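Local coordinates for protein ACDH-11, isoform b (Caenorhabditis elegans, PDB 4Y9J) that belongs to the acyl-CoA dehydrogenase family of flavoproteins and binds flavin-adenine dinucleotide together with the ligand UCC, at residues 146-158 / 307-319. Sequence-based numbering, arbitrary orientation. Where two conformers were deposited one is given.
Sequences MAMTDGAVKTLTS and GISNMLNITRIHN. With UCC (S-{(3S,5R,9R)-1-[(2R,3S,4R,5R)-5-(6-amino-9H-purin-9-yl)-4-hydroxy-3-(phosphonooxy)tetrahydrofuran-2-yl]-3,5,9-trihydroxy-8,8-dimethyl-3,5-dioxido-10,14-dioxo-2,4,6-trioxa-11,15-diaza-3lambda~5~,5lambda~5~-diphosphaheptadecan-17-yl} undecanethioate), chain F.
Met311 packs as a knob into the hole formed by Met148, Gly151, Ala152 and Thr155 of helix 146-158. With CG anti to the backbone N (chi1 165°) and further bends at chi2 and chi3, its thioether lies across Gly151, SD 3.8 Å from Gly151 CA, and carries CE to Ala152. The lack of a side chain at Gly151, where Met311 SD takes the place a CB would need, is consistent with the close 7.7 Å approach of the helix axes, which run roughly antiparallel with 147° between their directions. Next to it, Ile314 CG2 lies 3.5 Å from Asp150 CG, the two side chains crossing at about a right angle. One turn on, the His318 ring lies against Ala147, whose CA makes a CH-pi contact 3.6 Å from the ring centroid. At the other end, Lys154 CG packs on Asn310 CB at 3.6 Å. The pair joins the N-terminal helical domain of the acyl-CoA dehydrogenase fold to the first long helix of the C-terminal one, and the ligand UCC lies along the latter. Asn313 grips its adenine with two hydrogen bonds, OD1 accepting from N6 and ND2 donating to N1, while Arg316 NH2 reaches OP1 at 2.7 Å and also OP2. Ala147 CB touches the acyl chain at CA8, 3.5 Å away. Behind this layer, His318 ND1 donates to Ile314 O from above the carbonyl plane, probably limiting the ring's rotation. Asp150 is held by Arg125, Tyr115 and Gln128, and Lys154 NZ forms a salt bridge with Glu383.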
ATOM      1  N   MET B 146      -8.054 -25.189 -11.111  1.00 28.71           N
ATOM      2  CA  MET B 146      -7.921 -26.598 -11.524  1.00 31.36           C
ATOM      3  C   MET B 146      -9.247 -27.358 -11.255  1.00 30.52           C
ATOM      4  O   MET B 146      -9.665 -28.179 -12.088  1.00 31.77           O
ATOM      5  CB  MET B 146      -6.744 -27.294 -10.845  1.00 31.09           C
ATOM      6  CG  MET B 146      -5.385 -26.780 -11.248  1.00 34.16           C
ATOM      7  SD  MET B 146      -5.141 -27.004 -13.038  1.00 38.54           S
ATOM      8  CE  MET B 146      -5.043 -25.399 -13.707  1.00 38.46           C
ATOM      9  N   ALA B 147      -9.894 -27.078 -10.141  1.00 30.66           N
ATOM     10  CA  ALA B 147     -11.184 -27.717  -9.828  1.00 30.58           C
ATOM     11  C   ALA B 147     -12.232 -27.436 -10.895  1.00 32.26           C
ATOM     12  O   ALA B 147     -12.907 -28.342 -11.357  1.00 30.94           O
ATOM     13  CB  ALA B 147     -11.713 -27.312  -8.493  1.00 28.91           C
ATOM     14  N   MET B 148     -12.371 -26.160 -11.210  1.00 30.63           N
ATOM     15  CA  MET B 148     -13.345 -25.701 -12.144  1.00 32.15           C
ATOM     16  C   MET B 148     -13.039 -26.182 -13.558  1.00 32.35           C
ATOM     17  O   MET B 148     -13.982 -26.403 -14.311  1.00 33.05           O
ATOM     18  CB  MET B 148     -13.480 -24.213 -12.115  1.00 31.99           C
ATOM     19  CG  MET B 148     -14.084 -23.723 -10.840  1.00 34.16           C
ATOM     20  SD  MET B 148     -14.407 -21.944 -10.785  1.00 33.06           S
ATOM     21  CE  MET B 148     -12.819 -21.276 -11.015  1.00 30.68           C
ATOM     22  N   THR B 149     -11.748 -26.341 -13.874  1.00 29.38           N
ATOM     23  CA  THR B 149     -11.316 -26.797 -15.185  1.00 31.48           C
ATOM     24  C   THR B 149     -11.725 -28.275 -15.341  1.00 32.69           C
ATOM     25  O   THR B 149     -12.287 -28.665 -16.370  1.00 33.28           O
ATOM     26  CB  THR B 149      -9.810 -26.558 -15.367  1.00 31.08           C
ATOM     27  OG1 THR B 149      -9.554 -25.114 -15.301  1.00 32.27           O
ATOM     28  CG2 THR B 149      -9.261 -27.204 -16.601  1.00 33.56           C
ATOM     29  N   ASP B 150     -11.474 -29.071 -14.316  1.00 33.39           N
ATOM     30  CA  ASP B 150     -11.831 -30.511 -14.310  1.00 33.65           C
ATOM     31  C   ASP B 150     -13.341 -30.656 -14.408  1.00 34.33           C
ATOM     32  O   ASP B 150     -13.855 -31.403 -15.204  1.00 34.67           O
ATOM     33  CB  ASP B 150     -11.253 -31.117 -13.027  1.00 34.29           C
ATOM     34  CG  ASP B 150     -11.280 -32.649 -12.965  1.00 36.03           C
ATOM     35  OD1 ASP B 150     -11.871 -33.268 -13.860  1.00 39.03           O
ATOM     36  OD2 ASP B 150     -10.733 -33.238 -11.954  1.00 36.59           O
ATOM     37  N   GLY B 151     -14.054 -29.832 -13.664  1.00 33.83           N
ATOM     38  CA  GLY B 151     -15.501 -29.852 -13.660  1.00 34.63           C
ATOM     39  C   GLY B 151     -16.092 -29.460 -15.003  1.00 35.19           C
ATOM     40  O   GLY B 151     -17.074 -30.056 -15.434  1.00 35.28           O
ATOM     41  N   ALA B 152     -15.462 -28.495 -15.682  1.00 31.93           N
ATOM     42  CA  ALA B 152     -15.853 -28.105 -17.003  1.00 34.36           C
ATOM     43  C   ALA B 152     -15.682 -29.223 -18.019  1.00 35.15           C
ATOM     44  O   ALA B 152     -16.569 -29.442 -18.856  1.00 36.87           O
ATOM     45  CB  ALA B 152     -15.038 -26.878 -17.488  1.00 35.75           C
ATOM     46  N   VAL B 153     -14.515 -29.870 -17.993  1.00 35.03           N
ATOM     47  CA  VAL B 153     -14.296 -31.035 -18.895  1.00 36.84           C
ATOM     48  C   VAL B 153     -15.369 -32.106 -18.688  1.00 39.69           C
ATOM     49  O   VAL B 153     -15.948 -32.608 -19.663  1.00 38.26           O
ATOM     50  CB  VAL B 153     -12.940 -31.653 -18.714  1.00 36.54           C
ATOM     51  CG1 VAL B 153     -12.829 -32.874 -19.577  1.00 38.90           C
ATOM     52  CG2 VAL B 153     -11.818 -30.651 -19.049  1.00 35.16           C
ATOM     53  N   LYS B 154     -15.636 -32.452 -17.418  1.00 39.01           N
ATOM     54  CA  LYS B 154     -16.606 -33.457 -17.103  1.00 41.96           C
ATOM     55  C   LYS B 154     -17.976 -33.045 -17.605  1.00 40.88           C
ATOM     56  O   LYS B 154     -18.726 -33.858 -18.130  1.00 40.53           O
ATOM     57  CB  LYS B 154     -16.651 -33.664 -15.579  1.00 43.45           C
ATOM     58  CG  LYS B 154     -17.646 -34.719 -15.132  1.00 47.56           C
ATOM     59  CD  LYS B 154     -17.222 -36.084 -15.582  1.00 53.85           C
ATOM     60  CE  LYS B 154     -18.252 -37.091 -15.058  1.00 63.39           C
ATOM     61  NZ  LYS B 154     -17.633 -38.249 -14.390  1.00 61.88           N
ATOM     62  N   THR B 155     -18.333 -31.779 -17.365  1.00 38.48           N
ATOM     63  CA  THR B 155     -19.623 -31.298 -17.774  1.00 40.11           C
ATOM     64  C   THR B 155     -19.788 -31.355 -19.272  1.00 40.00           C
ATOM     65  O   THR B 155     -20.776 -31.889 -19.812  1.00 42.80           O
ATOM     66  CB  THR B 155     -19.810 -29.854 -17.293  1.00 40.23           C
ATOM     67  OG1 THR B 155     -19.800 -29.834 -15.873  1.00 40.94           O
ATOM     68  CG2 THR B 155     -21.103 -29.244 -17.803  1.00 41.97           C
ATOM     69  N   LEU B 156     -18.818 -30.826 -19.999  1.00 39.30           N
ATOM     70  CA  LEU B 156     -18.952 -30.740 -21.423  1.00 40.80           C
ATOM     71  C   LEU B 156     -18.925 -32.126 -22.115  1.00 41.53           C
ATOM     72  O   LEU B 156     -19.718 -32.403 -23.037  1.00 43.70           O
ATOM     73  CB  LEU B 156     -17.894 -29.814 -22.012  1.00 40.33           C
ATOM     74  CG  LEU B 156     -17.967 -28.346 -21.561  1.00 41.00           C
ATOM     75  CD1 LEU B 156     -16.780 -27.595 -22.189  1.00 41.69           C
ATOM     76  CD2 LEU B 156     -19.278 -27.709 -22.013  1.00 41.93           C
ATOM     77  N   THR B 157     -18.110 -33.029 -21.604  1.00 40.71           N
ATOM     78  CA  THR B 157     -18.121 -34.358 -22.142  1.00 42.92           C
ATOM     79  C   THR B 157     -19.386 -35.141 -21.787  1.00 44.97           C
ATOM     80  O   THR B 157     -19.849 -35.899 -22.598  1.00 45.11           O
ATOM     81  CB  THR B 157     -16.862 -35.155 -21.831  1.00 43.62           C
ATOM     82  OG1 THR B 157     -16.662 -35.236 -20.435  1.00 45.61           O
ATOM     83  CG2 THR B 157     -15.689 -34.483 -22.418  1.00 43.79           C
ATOM     84  N   SER B 158     -19.953 -34.908 -20.592  1.00 45.83           N
ATOM     85  CA  SER B 158     -21.169 -35.602 -20.161  1.00 48.13           C
ATOM     86  C   SER B 158     -22.330 -35.222 -20.988  1.00 49.01           C
ATOM     87  O   SER B 158     -23.243 -36.030 -21.116  1.00 48.48           O
ATOM     88  CB  SER B 158     -21.534 -35.315 -18.722  1.00 49.41           C
ATOM     89  OG  SER B 158     -20.579 -35.929 -17.932  1.00 56.92           O
ATOM     90  N   GLY B 307     -27.790 -29.844 -15.761  1.00 50.23           N
ATOM     91  CA  GLY B 307     -26.592 -29.765 -16.586  1.00 47.81           C
ATOM     92  C   GLY B 307     -25.307 -29.426 -15.852  1.00 44.32           C
ATOM     93  O   GLY B 307     -24.257 -29.993 -16.162  1.00 45.03           O
ATOM     94  N   ILE B 308     -25.364 -28.465 -14.926  1.00 40.36           N
ATOM     95  CA  ILE B 308     -24.166 -28.044 -14.202  1.00 41.09           C
ATOM     96  C   ILE B 308     -23.799 -28.992 -13.074  1.00 41.24           C
ATOM     97  O   ILE B 308     -22.793 -28.769 -12.386  1.00 43.55           O
ATOM     98  CB  ILE B 308     -24.313 -26.550 -13.768  1.00 42.00           C
ATOM     99  CG1 ILE B 308     -22.977 -25.779 -13.687  1.00 50.93           C
ATOM    100  CG2 ILE B 308     -24.986 -26.343 -12.428  1.00 40.37           C
ATOM    101  CD1 ILE B 308     -22.052 -26.081 -14.845  1.00 58.31           C
ATOM    102  N   SER B 309     -24.625 -30.008 -12.817  1.00 45.30           N
ATOM    103  CA  SER B 309     -24.370 -30.912 -11.674  1.00 46.72           C
ATOM    104  C   SER B 309     -22.992 -31.615 -11.662  1.00 51.18           C
ATOM    105  O   SER B 309     -22.416 -31.784 -10.586  1.00 45.57           O
ATOM    106  CB  SER B 309     -25.528 -31.909 -11.461  1.00 50.07           C
ATOM    107  OG  SER B 309     -25.761 -32.780 -12.509  1.00 54.26           O
ATOM    108  N   ASN B 310     -22.397 -31.933 -12.830  1.00 50.81           N
ATOM    109  CA  ASN B 310     -21.074 -32.592 -12.830  1.00 45.70           C
ATOM    110  C   ASN B 310     -19.958 -31.667 -12.396  1.00 44.12           C
ATOM    111  O   ASN B 310     -19.030 -32.049 -11.700  1.00 49.88           O
ATOM    112  CB  ASN B 310     -20.796 -33.225 -14.176  1.00 49.10           C
ATOM    113  CG  ASN B 310     -21.635 -34.425 -14.452  1.00 51.36           C
ATOM    114  OD1 ASN B 310     -22.157 -34.666 -15.589  1.00 57.24           O
ATOM    115  ND2 ASN B 310     -21.690 -35.272 -13.477  1.00 54.01           N
ATOM    116  N   MET B 311     -20.103 -30.392 -12.680  1.00 41.92           N
ATOM    117  CA  MET B 311     -19.200 -29.423 -12.191  1.00 39.99           C
ATOM    118  C   MET B 311     -19.298 -29.311 -10.699  1.00 40.29           C
ATOM    119  O   MET B 311     -18.262 -29.192 -10.019  1.00 42.25           O
ATOM    120  CB  MET B 311     -19.441 -28.074 -12.881  1.00 40.38           C
ATOM    121  CG  MET B 311     -18.839 -26.872 -12.264  1.00 41.70           C
ATOM    122  SD  MET B 311     -17.099 -26.498 -12.713  1.00 48.25           S
ATOM    123  CE  MET B 311     -17.463 -25.589 -14.252  1.00 47.33           C
ATOM    124  N   LEU B 312     -20.507 -29.172 -10.179  1.00 40.41           N
ATOM    125  CA  LEU B 312     -20.674 -29.149  -8.695  1.00 39.05           C
ATOM    126  C   LEU B 312     -20.014 -30.401  -8.058  1.00 38.85           C
ATOM    127  O   LEU B 312     -19.196 -30.280  -7.139  1.00 41.44           O
ATOM    128  CB  LEU B 312     -22.156 -29.070  -8.257  1.00 42.18           C
ATOM    129  CG  LEU B 312     -23.016 -27.846  -8.690  1.00 44.75           C
ATOM    130  CD1 LEU B 312     -24.499 -28.071  -8.275  1.00 46.66           C
ATOM    131  CD2 LEU B 312     -22.412 -26.561  -8.104  1.00 46.91           C
ATOM    132  N   ASN B 313     -20.312 -31.593  -8.542  1.00 38.89           N
ATOM    133  CA  ASN B 313     -19.732 -32.744  -7.928  1.00 39.54           C
ATOM    134  C   ASN B 313     -18.243 -32.873  -8.036  1.00 43.14           C
ATOM    135  O   ASN B 313     -17.647 -33.295  -7.066  1.00 42.91           O
ATOM    136  CB  ASN B 313     -20.408 -33.963  -8.474  1.00 42.91           C
ATOM    137  CG  ASN B 313     -21.869 -34.061  -7.956  1.00 46.54           C
ATOM    138  OD1 ASN B 313     -22.203 -33.552  -6.832  1.00 43.64           O
ATOM    139  ND2 ASN B 313     -22.757 -34.676  -8.763  1.00 47.81           N
ATOM    140  N   ILE B 314     -17.626 -32.542  -9.210  1.00 42.50           N
ATOM    141  CA  ILE B 314     -16.163 -32.642  -9.335  1.00 40.40           C
ATOM    142  C   ILE B 314     -15.503 -31.633  -8.500  1.00 36.99           C
ATOM    143  O   ILE B 314     -14.489 -31.954  -7.880  1.00 37.07           O
ATOM    144  CB  ILE B 314     -15.682 -32.502 -10.838  1.00 42.92           C
ATOM    145  CG1 ILE B 314     -16.049 -33.731 -11.622  1.00 43.81           C
ATOM    146  CG2 ILE B 314     -14.165 -32.255 -10.952  1.00 42.77           C
ATOM    147  CD1 ILE B 314     -15.260 -34.979 -11.264  1.00 47.32           C
ATOM    148  N   THR B 315     -16.055 -30.399  -8.442  1.00 34.71           N
ATOM    149  CA  THR B 315     -15.431 -29.390  -7.697  1.00 37.09           C
ATOM    150  C   THR B 315     -15.525 -29.704  -6.194  1.00 34.48           C
ATOM    151  O   THR B 315     -14.600 -29.372  -5.443  1.00 33.78           O
ATOM    152  CB  THR B 315     -15.967 -27.919  -7.928  1.00 36.01           C
ATOM    153  OG1 THR B 315     -17.368 -27.835  -7.604  1.00 34.71           O
ATOM    154  CG2 THR B 315     -15.723 -27.434  -9.383  1.00 38.49           C
ATOM    155  N   ARG B 316     -16.613 -30.314  -5.784  1.00 37.78           N
ATOM    156  CA  ARG B 316     -16.795 -30.734  -4.370  0.50 37.29           C
ATOM    157  C   ARG B 316     -15.732 -31.791  -3.954  1.00 36.86           C
ATOM    158  O   ARG B 316     -15.148 -31.698  -2.897  1.00 36.76           O
ATOM    159  CB  ARG B 316     -18.265 -31.194  -4.142  0.50 35.94           C
ATOM    160  CG  ARG B 316     -19.163 -29.951  -4.191  0.50 34.09           C
ATOM    161  CD  ARG B 316     -20.675 -30.165  -4.067  0.50 31.76           C
ATOM    162  NE  ARG B 316     -21.375 -28.910  -4.204  0.50 27.55           N
ATOM    163  CZ  ARG B 316     -22.670 -28.819  -4.391  0.50 27.48           C
ATOM    164  NH1 ARG B 316     -23.370 -29.889  -4.549  0.50 30.10           N
ATOM    165  NH2 ARG B 316     -23.282 -27.676  -4.496  0.50 27.32           N
ATOM    166  N   ILE B 317     -15.351 -32.717  -4.838  1.00 37.06           N
ATOM    167  CA  ILE B 317     -14.207 -33.638  -4.545  1.00 35.22           C
ATOM    168  C   ILE B 317     -12.826 -32.865  -4.431  1.00 35.30           C
ATOM    169  O   ILE B 317     -11.987 -33.124  -3.547  1.00 32.76           O
ATOM    170  CB  ILE B 317     -14.094 -34.721  -5.593  1.00 40.60           C
ATOM    171  CG1 ILE B 317     -15.366 -35.622  -5.535  1.00 42.95           C
ATOM    172  CG2 ILE B 317     -12.805 -35.526  -5.449  1.00 38.53           C
ATOM    173  CD1 ILE B 317     -15.307 -36.830  -6.400  1.00 53.06           C
ATOM    174  N   HIS B 318     -12.572 -31.993  -5.391  1.00 32.38           N
ATOM    175  CA  HIS B 318     -11.399 -31.113  -5.329  1.00 32.98           C
ATOM    176  C   HIS B 318     -11.417 -30.306  -4.030  1.00 30.73           C
ATOM    177  O   HIS B 318     -10.374 -30.053  -3.437  1.00 31.33           O
ATOM    178  CB  HIS B 318     -11.376 -30.130  -6.493  1.00 31.28           C
ATOM    179  CG  HIS B 318     -10.763 -30.641  -7.756  1.00 32.99           C
ATOM    180  ND1 HIS B 318     -11.366 -31.559  -8.593  1.00 39.12           N
ATOM    181  CD2 HIS B 318      -9.618 -30.297  -8.370  1.00 30.67           C
ATOM    182  CE1 HIS B 318     -10.614 -31.758  -9.653  1.00 33.30           C
ATOM    183  NE2 HIS B 318      -9.546 -31.014  -9.527  1.00 36.16           N
ATOM    184  N   ASN B 319     -12.585 -29.840  -3.619  1.00 31.06           N
ATOM    185  CA  ASN B 319     -12.644 -29.024  -2.395  1.00 29.95           C
ATOM    186  C   ASN B 319     -12.264 -29.897  -1.188  1.00 31.72           C
ATOM    187  O   ASN B 319     -11.584 -29.437  -0.298  1.00 30.44           O
ATOM    188  CB  ASN B 319     -14.028 -28.422  -2.212  1.00 30.67           C
ATOM    189  CG  ASN B 319     -14.081 -27.433  -1.096  1.00 33.11           C
ATOM    190  OD1 ASN B 319     -13.682 -26.278  -1.236  1.00 36.21           O
ATOM    191  ND2 ASN B 319     -14.555 -27.892   0.056  1.00 32.14           N
TER
HETATM  192  OA1 UCC F 702     -18.485 -21.635  -5.077  1.00 45.76           O
HETATM  193  CA1 UCC F 702     -18.157 -21.744  -6.321  1.00 48.78           C
HETATM  194  CA2 UCC F 702     -16.760 -21.702  -6.950  1.00 47.78           C
HETATM  195  CA3 UCC F 702     -15.551 -21.886  -6.087  1.00 52.51           C
HETATM  196  CA4 UCC F 702     -14.475 -22.791  -6.775  1.00 53.68           C
HETATM  197  CA5 UCC F 702     -14.368 -24.121  -6.016  1.00 50.35           C
HETATM  198  CA6 UCC F 702     -12.949 -24.543  -5.852  1.00 48.77           C
HETATM  199  CA7 UCC F 702     -12.836 -25.860  -5.101  1.00 47.43           C
HETATM  200  CA8 UCC F 702     -11.385 -26.055  -5.289  1.00 49.55           C
HETATM  201  CA9 UCC F 702     -10.547 -26.434  -4.192  1.00 52.31           C
HETATM  202  C10 UCC F 702      -9.569 -25.418  -3.806  1.00 54.84           C
HETATM  203  C11 UCC F 702     -10.009 -25.101  -2.384  1.00 57.20           C
HETATM  204  S   UCC F 702     -19.227 -21.916  -7.596  1.00 46.45           S
HETATM  205  CP1 UCC F 702     -20.937 -21.898  -6.935  1.00 49.37           C
HETATM  206  CP2 UCC F 702     -21.269 -23.011  -5.990  1.00 48.53           C
HETATM  207  NP1 UCC F 702     -22.718 -23.111  -5.721  1.00 48.66           N
HETATM  208  CP3 UCC F 702     -23.158 -24.229  -5.140  1.00 47.18           C
HETATM  209  OP1 UCC F 702     -22.427 -25.120  -4.706  1.00 43.37           O
HETATM  210  CP4 UCC F 702     -24.659 -24.421  -5.083  1.00 47.30           C
HETATM  211  CP5 UCC F 702     -25.073 -24.743  -3.640  1.00 47.06           C
HETATM  212  NP2 UCC F 702     -26.483 -25.089  -3.763  1.00 47.68           N
HETATM  213  CP6 UCC F 702     -26.939 -26.293  -4.107  1.00 48.76           C
HETATM  214  OP2 UCC F 702     -26.218 -27.271  -4.249  1.00 50.21           O
HETATM  215  CP8 UCC F 702     -28.448 -26.396  -4.189  1.00 48.73           C
HETATM  216  OP3 UCC F 702     -28.869 -27.624  -3.520  1.00 47.48           O
HETATM  217  CPB UCC F 702     -29.038 -26.566  -5.569  1.00 52.98           C
HETATM  218  CP7 UCC F 702     -28.373 -27.539  -6.554  1.00 51.17           C
HETATM  219  CP9 UCC F 702     -28.421 -25.292  -6.297  1.00 49.45           C
HETATM  220  CPA UCC F 702     -30.498 -26.079  -5.703  1.00 52.75           C
HETATM  221  O7  UCC F 702     -30.935 -26.228  -7.077  1.00 54.11           O
HETATM  222  P2  UCC F 702     -32.518 -26.306  -7.418  1.00 53.12           P
HETATM  223  O21 UCC F 702     -32.722 -26.398  -8.922  1.00 56.52           O
HETATM  224  O22 UCC F 702     -33.201 -25.269  -6.515  1.00 49.94           O
HETATM  225  O6  UCC F 702     -32.868 -27.725  -6.702  1.00 52.88           O
HETATM  226  P1  UCC F 702     -33.402 -29.072  -7.363  1.00 58.34           P
HETATM  227  O11 UCC F 702     -34.742 -28.899  -8.063  1.00 58.05           O
HETATM  228  O12 UCC F 702     -33.284 -30.053  -6.235  1.00 54.95           O
HETATM  229  O5' UCC F 702     -32.190 -29.343  -8.477  1.00 57.41           O
HETATM  230  C5' UCC F 702     -32.501 -29.384  -9.891  1.00 58.17           C
HETATM  231  C4' UCC F 702     -31.983 -30.677 -10.550  1.00 58.34           C
HETATM  232  C3' UCC F 702     -32.619 -31.915  -9.925  1.00 58.54           C
HETATM  233  O3' UCC F 702     -32.676 -32.854 -10.970  1.00 61.18           O
HETATM  234  P3  UCC F 702     -34.045 -33.393 -11.547  1.00 65.39           P
HETATM  235  O33 UCC F 702     -33.582 -34.265 -12.693  1.00 61.86           O
HETATM  236  O32 UCC F 702     -34.723 -32.170 -12.117  1.00 64.77           O
HETATM  237  O31 UCC F 702     -34.716 -34.090 -10.336  1.00 65.76           O
HETATM  238  C2' UCC F 702     -31.637 -32.407  -8.871  1.00 56.60           C
HETATM  239  O2' UCC F 702     -31.597 -33.821  -8.687  1.00 55.96           O
HETATM  240  O4' UCC F 702     -30.562 -30.801 -10.331  1.00 55.50           O
HETATM  241  C1' UCC F 702     -30.339 -31.981  -9.570  1.00 57.70           C
HETATM  242  N9  UCC F 702     -29.170 -31.812  -8.695  1.00 55.89           N
HETATM  243  C4  UCC F 702     -28.157 -32.670  -8.701  1.00 54.64           C
HETATM  244  N3  UCC F 702     -27.823 -33.768  -9.422  1.00 52.38           N
HETATM  245  C8  UCC F 702     -28.995 -30.854  -7.754  1.00 55.36           C
HETATM  246  N7  UCC F 702     -27.809 -31.057  -7.151  1.00 55.90           N
HETATM  247  C5  UCC F 702     -27.233 -32.154  -7.693  1.00 53.88           C
HETATM  248  C6  UCC F 702     -25.945 -32.885  -7.545  1.00 55.36           C
HETATM  249  N6  UCC F 702     -25.043 -32.454  -6.626  1.00 55.29           N
HETATM  250  N1  UCC F 702     -25.757 -34.016  -8.297  1.00 54.55           N
HETATM  251  C2  UCC F 702     -26.673 -34.428  -9.197  1.00 53.38           C